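Local structure of hypothetical protein Atu0492 (Agrobacterium tumefaciens, 2GMY) at residues 2-13 with 132-144. The protein is of unknown function but is probably an AhpD-like antioxidant defence protein of the carboxymuconolactone decarboxylase family. Sequence-based numbering, arbitrary orientation.
Sequences KTRINYAKASPE and TWNRIAVGFRSQH
R4 and F140 join the two segments by one backbone bond, R4 N to F140 O (2.9 Å, 165° at the hydrogen). F140 O lies where helix 117-139 stops in a Schellman motif: S142 N returns to A137 O, R141 N to V138 O, and R141, with positive phi, turns the chain out so that residues 141-143 run roughly antiparallel to residues 2-4. One residue earlier, T3 CA gives a CA-H...O contact to R141 O.

The R4 side chain, extended from CG to NE, runs beside R141 in the same direction. Its NH1 donates to G139 O (2.8 Å), which sits in the guanidinium plane but receives the proton from above its own carbonyl plane. The two guanidinium groups stack, centres 3.8 Å apart and planes 26° apart. The stacked pair would be eased by D105 of a neighbouring subunit, in a salt bridge with R4 NH2; A103 O and G102 O of that subunit accept from R4 NH1 and R141 NH1. R141 NH1 also donates to V138 O.

The Y7 side chain crosses that of I136 at about a right angle. With CG between the backbone N and the carbonyl carbon (chi1 56°), the ring receives I136 CG2 squarely over one face, 3.5 Å from its centroid, a CH-pi contact. S142 OG lies at the ring's edge, and F140 CD2 meets Y7 CD2 at 3.6 Å with the rings oblique. I5 CD1 touches F140 CE1 (3.9 Å). Two waters bridge the segments, one between T3 OG1 and Q143 N, the other between I5 O and S142 OG, but I5 N is buried without a partner.

Residues 3-5 and Y7 cover the C-terminal end of helix 117-139. Beyond Y7, W133 packs on F15, V18 and M19 of helix 12-26, its NE1 hydrogen-bonded to E22 OE1, while A137 and S142 rest on F50 of helix 49-61.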
loop_
_atom_site.group_PDB
_atom_site.type_symbol
_atom_site.label_atom_id
_atom_site.label_comp_id
_atom_site.label_asym_id
_atom_site.label_seq_id
_atom_site.Cartn_x
_atom_site.Cartn_y
_atom_site.Cartn_z
ATOM N N LYS A 2 -10.960 -2.044 26.264
ATOM C CA LYS A 2 -12.405 -2.062 26.625
ATOM C C LYS A 2 -13.282 -2.427 25.423
ATOM O O LYS A 2 -13.121 -1.888 24.325
ATOM C CB LYS A 2 -12.833 -0.707 27.199
ATOM C CG LYS A 2 -14.164 -0.741 27.926
ATOM C CD LYS A 2 -14.663 0.661 28.222
ATOM C CE LYS A 2 -16.093 0.638 28.732
ATOM N NZ LYS A 2 -16.697 1.997 28.663
ATOM N N THR A 3 -14.214 -3.339 25.665
ATOM C CA THR A 3 -15.175 -3.793 24.671
ATOM C C THR A 3 -16.133 -2.659 24.287
ATOM O O THR A 3 -16.572 -1.880 25.139
ATOM C CB THR A 3 -15.948 -5.002 25.228
ATOM O OG1 THR A 3 -15.005 -6.007 25.631
ATOM C CG2 THR A 3 -16.891 -5.590 24.200
ATOM N N ARG A 4 -16.444 -2.558 22.998
ATOM C CA ARG A 4 -17.350 -1.515 22.519
ATOM C C ARG A 4 -18.812 -1.918 22.692
ATOM O O ARG A 4 -19.616 -1.153 23.238
ATOM C CB ARG A 4 -17.062 -1.175 21.051
ATOM C CG ARG A 4 -15.766 -0.414 20.820
ATOM C CD ARG A 4 -15.473 -0.294 19.332
ATOM N NE ARG A 4 -14.367 0.616 19.051
ATOM C CZ ARG A 4 -13.712 0.670 17.894
ATOM N NH1 ARG A 4 -14.041 -0.154 16.903
ATOM N NH2 ARG A 4 -12.717 1.541 17.724
ATOM N N ILE A 5 -19.153 -3.114 22.214
ATOM C CA ILE A 5 -20.512 -3.641 22.296
ATOM C C ILE A 5 -20.466 -5.126 22.649
ATOM O O ILE A 5 -19.638 -5.870 22.110
ATOM C CB ILE A 5 -21.295 -3.466 20.956
ATOM C CG1 ILE A 5 -21.428 -1.989 20.573
ATOM C CG2 ILE A 5 -22.694 -4.092 21.045
ATOM C CD1 ILE A 5 -21.906 -1.767 19.144
ATOM N N ASN A 6 -21.338 -5.539 23.572
ATOM C CA ASN A 6 -21.624 -6.950 23.792
ATOM C C ASN A 6 -22.612 -7.361 22.712
ATOM O O ASN A 6 -23.832 -7.208 22.867
ATOM C CB ASN A 6 -22.211 -7.181 25.188
ATOM C CG ASN A 6 -22.381 -8.656 25.519
ATOM O OD1 ASN A 6 -22.661 -9.481 24.647
ATOM N ND2 ASN A 6 -22.223 -8.992 26.796
ATOM N N TYR A 7 -22.076 -7.857 21.604
ATOM C CA TYR A 7 -22.889 -8.045 20.410
ATOM C C TYR A 7 -23.890 -9.193 20.539
ATOM O O TYR A 7 -24.976 -9.140 19.959
ATOM C CB TYR A 7 -22.012 -8.173 19.159
ATOM C CG TYR A 7 -20.975 -9.263 19.224
ATOM C CD1 TYR A 7 -21.283 -10.562 18.817
ATOM C CD2 TYR A 7 -19.678 -8.997 19.671
ATOM C CE1 TYR A 7 -20.339 -11.572 18.867
ATOM C CE2 TYR A 7 -18.720 -10.004 19.722
ATOM C CZ TYR A 7 -19.061 -11.292 19.320
ATOM O OH TYR A 7 -18.131 -12.308 19.361
ATOM N N ALA A 8 -23.532 -10.211 21.323
ATOM C CA ALA A 8 -24.430 -11.336 21.586
ATOM C C ALA A 8 -25.678 -10.869 22.341
ATOM O O ALA A 8 -26.769 -11.397 22.128
ATOM C CB ALA A 8 -23.704 -12.430 22.367
ATOM N N LYS A 9 -25.500 -9.868 23.206
ATOM C CA LYS A 9 -26.594 -9.295 23.996
ATOM C C LYS A 9 -27.376 -8.250 23.211
ATOM O O LYS A 9 -28.608 -8.231 23.265
ATOM C CB LYS A 9 -26.065 -8.671 25.298
ATOM C CG LYS A 9 -25.597 -9.673 26.343
ATOM C CD LYS A 9 -26.733 -10.116 27.263
ATOM C CE LYS A 9 -26.500 -11.526 27.799
ATOM N NZ LYS A 9 -25.226 -11.660 28.565
ATOM N N ALA A 10 -26.654 -7.394 22.482
ATOM C CA ALA A 10 -27.257 -6.320 21.689
ATOM C C ALA A 10 -28.155 -6.830 20.559
ATOM O O ALA A 10 -29.219 -6.261 20.307
ATOM C CB ALA A 10 -26.182 -5.377 21.152
ATOM N N SER A 11 -27.734 -7.898 19.879
ATOM C CA SER A 11 -28.589 -8.545 18.879
ATOM C C SER A 11 -28.409 -10.055 18.855
ATOM O O SER A 11 -27.630 -10.586 18.056
ATOM C CB SER A 11 -28.393 -7.956 17.473
ATOM O OG SER A 11 -29.265 -8.602 16.553
ATOM N N PRO A 12 -29.144 -10.765 19.733
ATOM C CA PRO A 12 -29.085 -12.223 19.771
ATOM C C PRO A 12 -29.368 -12.886 18.421
ATOM O O PRO A 12 -28.722 -13.876 18.091
ATOM C CB PRO A 12 -30.166 -12.586 20.802
ATOM C CG PRO A 12 -30.218 -11.394 21.700
ATOM C CD PRO A 12 -30.064 -10.232 20.755
ATOM N N GLU A 13 -30.296 -12.328 17.640
ATOM C CA GLU A 13 -30.652 -12.870 16.332
ATOM C C GLU A 13 -29.475 -12.870 15.355
ATOM O O GLU A 13 -29.220 -13.867 14.672
ATOM C CB GLU A 13 -31.799 -12.064 15.714
ATOM C CG GLU A 13 -33.067 -12.029 16.542
ATOM C CD GLU A 13 -34.026 -13.121 16.168
ATOM O OE1 GLU A 13 -33.605 -14.303 16.165
ATOM O OE2 GLU A 13 -35.205 -12.793 15.882
ATOM N N THR A 132 -15.687 -12.737 8.685
ATOM C CA THR A 132 -16.818 -12.126 9.373
ATOM C C THR A 132 -16.541 -12.035 10.881
ATOM O O THR A 132 -16.681 -10.961 11.478
ATOM C CB THR A 132 -18.121 -12.875 9.057
ATOM O OG1 THR A 132 -18.466 -12.624 7.681
ATOM C CG2 THR A 132 -19.267 -12.375 9.942
ATOM N N TRP A 133 -16.144 -13.143 11.500
ATOM C CA TRP A 133 -15.821 -13.103 12.935
ATOM C C TRP A 133 -14.735 -12.066 13.234
ATOM O O TRP A 133 -14.834 -11.323 14.213
ATOM C CB TRP A 133 -15.361 -14.467 13.447
ATOM C CG TRP A 133 -16.439 -15.484 13.597
ATOM C CD1 TRP A 133 -16.539 -16.673 12.929
ATOM C CD2 TRP A 133 -17.557 -15.430 14.496
ATOM N NE1 TRP A 133 -17.660 -17.359 13.353
ATOM C CE2 TRP A 133 -18.301 -16.617 14.311
ATOM C CE3 TRP A 133 -18.003 -14.489 15.436
ATOM C CZ2 TRP A 133 -19.480 -16.896 15.042
ATOM C CZ3 TRP A 133 -19.173 -14.759 16.158
ATOM C CH2 TRP A 133 -19.896 -15.953 15.954
ATOM N N ASN A 134 -13.693 -12.014 12.404
ATOM C CA ASN A 134 -12.627 -11.010 12.604
ATOM C C ASN A 134 -13.164 -9.575 12.590
ATOM O O ASN A 134 -12.742 -8.725 13.388
ATOM C CB ASN A 134 -11.536 -11.142 11.546
ATOM C CG ASN A 134 -10.751 -12.458 11.632
ATOM O OD1 ASN A 134 -10.750 -13.184 12.653
ATOM N ND2 ASN A 134 -10.049 -12.756 10.555
ATOM N N ARG A 135 -14.080 -9.301 11.663
ATOM C CA ARG A 135 -14.664 -7.965 11.565
ATOM C C ARG A 135 -15.535 -7.616 12.764
ATOM O O ARG A 135 -15.517 -6.481 13.245
ATOM C CB ARG A 135 -15.424 -7.828 10.242
ATOM C CG ARG A 135 -14.460 -7.711 9.073
ATOM C CD ARG A 135 -15.082 -7.870 7.683
ATOM N NE ARG A 135 -14.087 -7.447 6.690
ATOM C CZ ARG A 135 -13.061 -8.201 6.292
ATOM N NH1 ARG A 135 -12.899 -9.447 6.759
ATOM N NH2 ARG A 135 -12.189 -7.707 5.425
ATOM N N ILE A 136 -16.287 -8.603 13.252
ATOM C CA ILE A 136 -17.091 -8.432 14.456
ATOM C C ILE A 136 -16.200 -8.210 15.674
ATOM O O ILE A 136 -16.403 -7.256 16.431
ATOM C CB ILE A 136 -18.031 -9.642 14.668
ATOM C CG1 ILE A 136 -19.079 -9.680 13.547
ATOM C CG2 ILE A 136 -18.704 -9.601 16.050
ATOM C CD1 ILE A 136 -19.813 -11.025 13.426
ATOM N N ALA A 137 -15.205 -9.071 15.857
ATOM C CA ALA A 137 -14.357 -8.985 17.057
ATOM C C ALA A 137 -13.499 -7.721 17.082
ATOM O O ALA A 137 -13.400 -7.048 18.110
ATOM C CB ALA A 137 -13.503 -10.211 17.200
ATOM N N VAL A 138 -12.862 -7.401 15.963
ATOM C CA VAL A 138 -12.058 -6.182 15.928
ATOM C C VAL A 138 -12.986 -4.961 15.970
ATOM O O VAL A 138 -12.753 -4.008 16.731
ATOM C CB VAL A 138 -11.119 -6.155 14.705
ATOM C CG1 VAL A 138 -10.349 -4.838 14.635
ATOM C CG2 VAL A 138 -10.146 -7.326 14.775
ATOM N N GLY A 139 -14.042 -5.004 15.161
ATOM C CA GLY A 139 -15.033 -3.939 15.133
ATOM C C GLY A 139 -15.594 -3.580 16.501
ATOM O O GLY A 139 -15.786 -2.398 16.804
ATOM N N PHE A 140 -15.835 -4.586 17.337
ATOM C CA PHE A 140 -16.426 -4.331 18.662
ATOM C C PHE A 140 -15.408 -4.433 19.802
ATOM O O PHE A 140 -15.781 -4.459 20.980
ATOM C CB PHE A 140 -17.639 -5.241 18.893
ATOM C CG PHE A 140 -18.735 -5.054 17.857
ATOM C CD1 PHE A 140 -18.976 -3.799 17.303
ATOM C CD2 PHE A 140 -19.510 -6.126 17.440
ATOM C CE1 PHE A 140 -19.974 -3.618 16.338
ATOM C CE2 PHE A 140 -20.519 -5.954 16.484
ATOM C CZ PHE A 140 -20.749 -4.697 15.936
ATOM N N ARG A 141 -14.130 -4.490 19.438
ATOM C CA ARG A 141 -13.032 -4.572 20.400
ATOM C C ARG A 141 -13.194 -5.693 21.446
ATOM O O ARG A 141 -12.937 -5.478 22.642
ATOM C CB ARG A 141 -12.830 -3.205 21.090
ATOM C CG ARG A 141 -12.391 -2.062 20.153
ATOM C CD ARG A 141 -10.976 -2.277 19.631
ATOM N NE ARG A 141 -10.391 -1.111 18.954
ATOM C CZ ARG A 141 -10.303 -0.973 17.631
ATOM N NH1 ARG A 141 -10.789 -1.913 16.824
ATOM N NH2 ARG A 141 -9.729 0.110 17.104
ATOM N N SER A 142 -13.579 -6.888 20.993
ATOM C CA SER A 142 -13.696 -8.050 21.880
ATOM C C SER A 142 -12.350 -8.330 22.538
ATOM O O SER A 142 -11.313 -8.249 21.890
ATOM C CB SER A 142 -14.190 -9.275 21.107
ATOM O OG SER A 142 -15.420 -8.983 20.473
ATOM N N GLN A 143 -12.384 -8.654 23.835
ATOM C CA GLN A 143 -11.172 -8.865 24.639
ATOM C C GLN A 143 -10.984 -10.346 24.984
ATOM O O GLN A 143 -11.851 -10.945 25.622
ATOM C CB GLN A 143 -11.264 -8.046 25.941
ATOM C CG GLN A 143 -11.397 -6.538 25.730
ATOM C CD GLN A 143 -10.150 -5.928 25.109
ATOM O OE1 GLN A 143 -9.049 -6.051 25.651
ATOM N NE2 GLN A 143 -10.317 -5.277 23.959
ATOM N N HIS A 144 -9.870 -10.945 24.553
ATOM C CA HIS A 144 -9.611 -12.363 24.858
ATOM C C HIS A 144 -9.160 -12.525 26.309
ATOM O O HIS A 144 -8.628 -11.576 26.892
ATOM C CB HIS A 144 -8.616 -13.020 23.869
ATOM C CG HIS A 144 -7.203 -12.528 23.978
ATOM N ND1 HIS A 144 -6.330 -12.966 24.955
ATOM C CD2 HIS A 144 -6.496 -11.671 23.201
ATOM C CE1 HIS A 144 -5.154 -12.382 24.791
ATOM N NE2 HIS A 144 -5.226 -11.597 23.729
HETATM O O HOH W 1 -14.787 -8.613 25.297
HETATM O O HOH W 2 -17.158 -7.698 21.909
#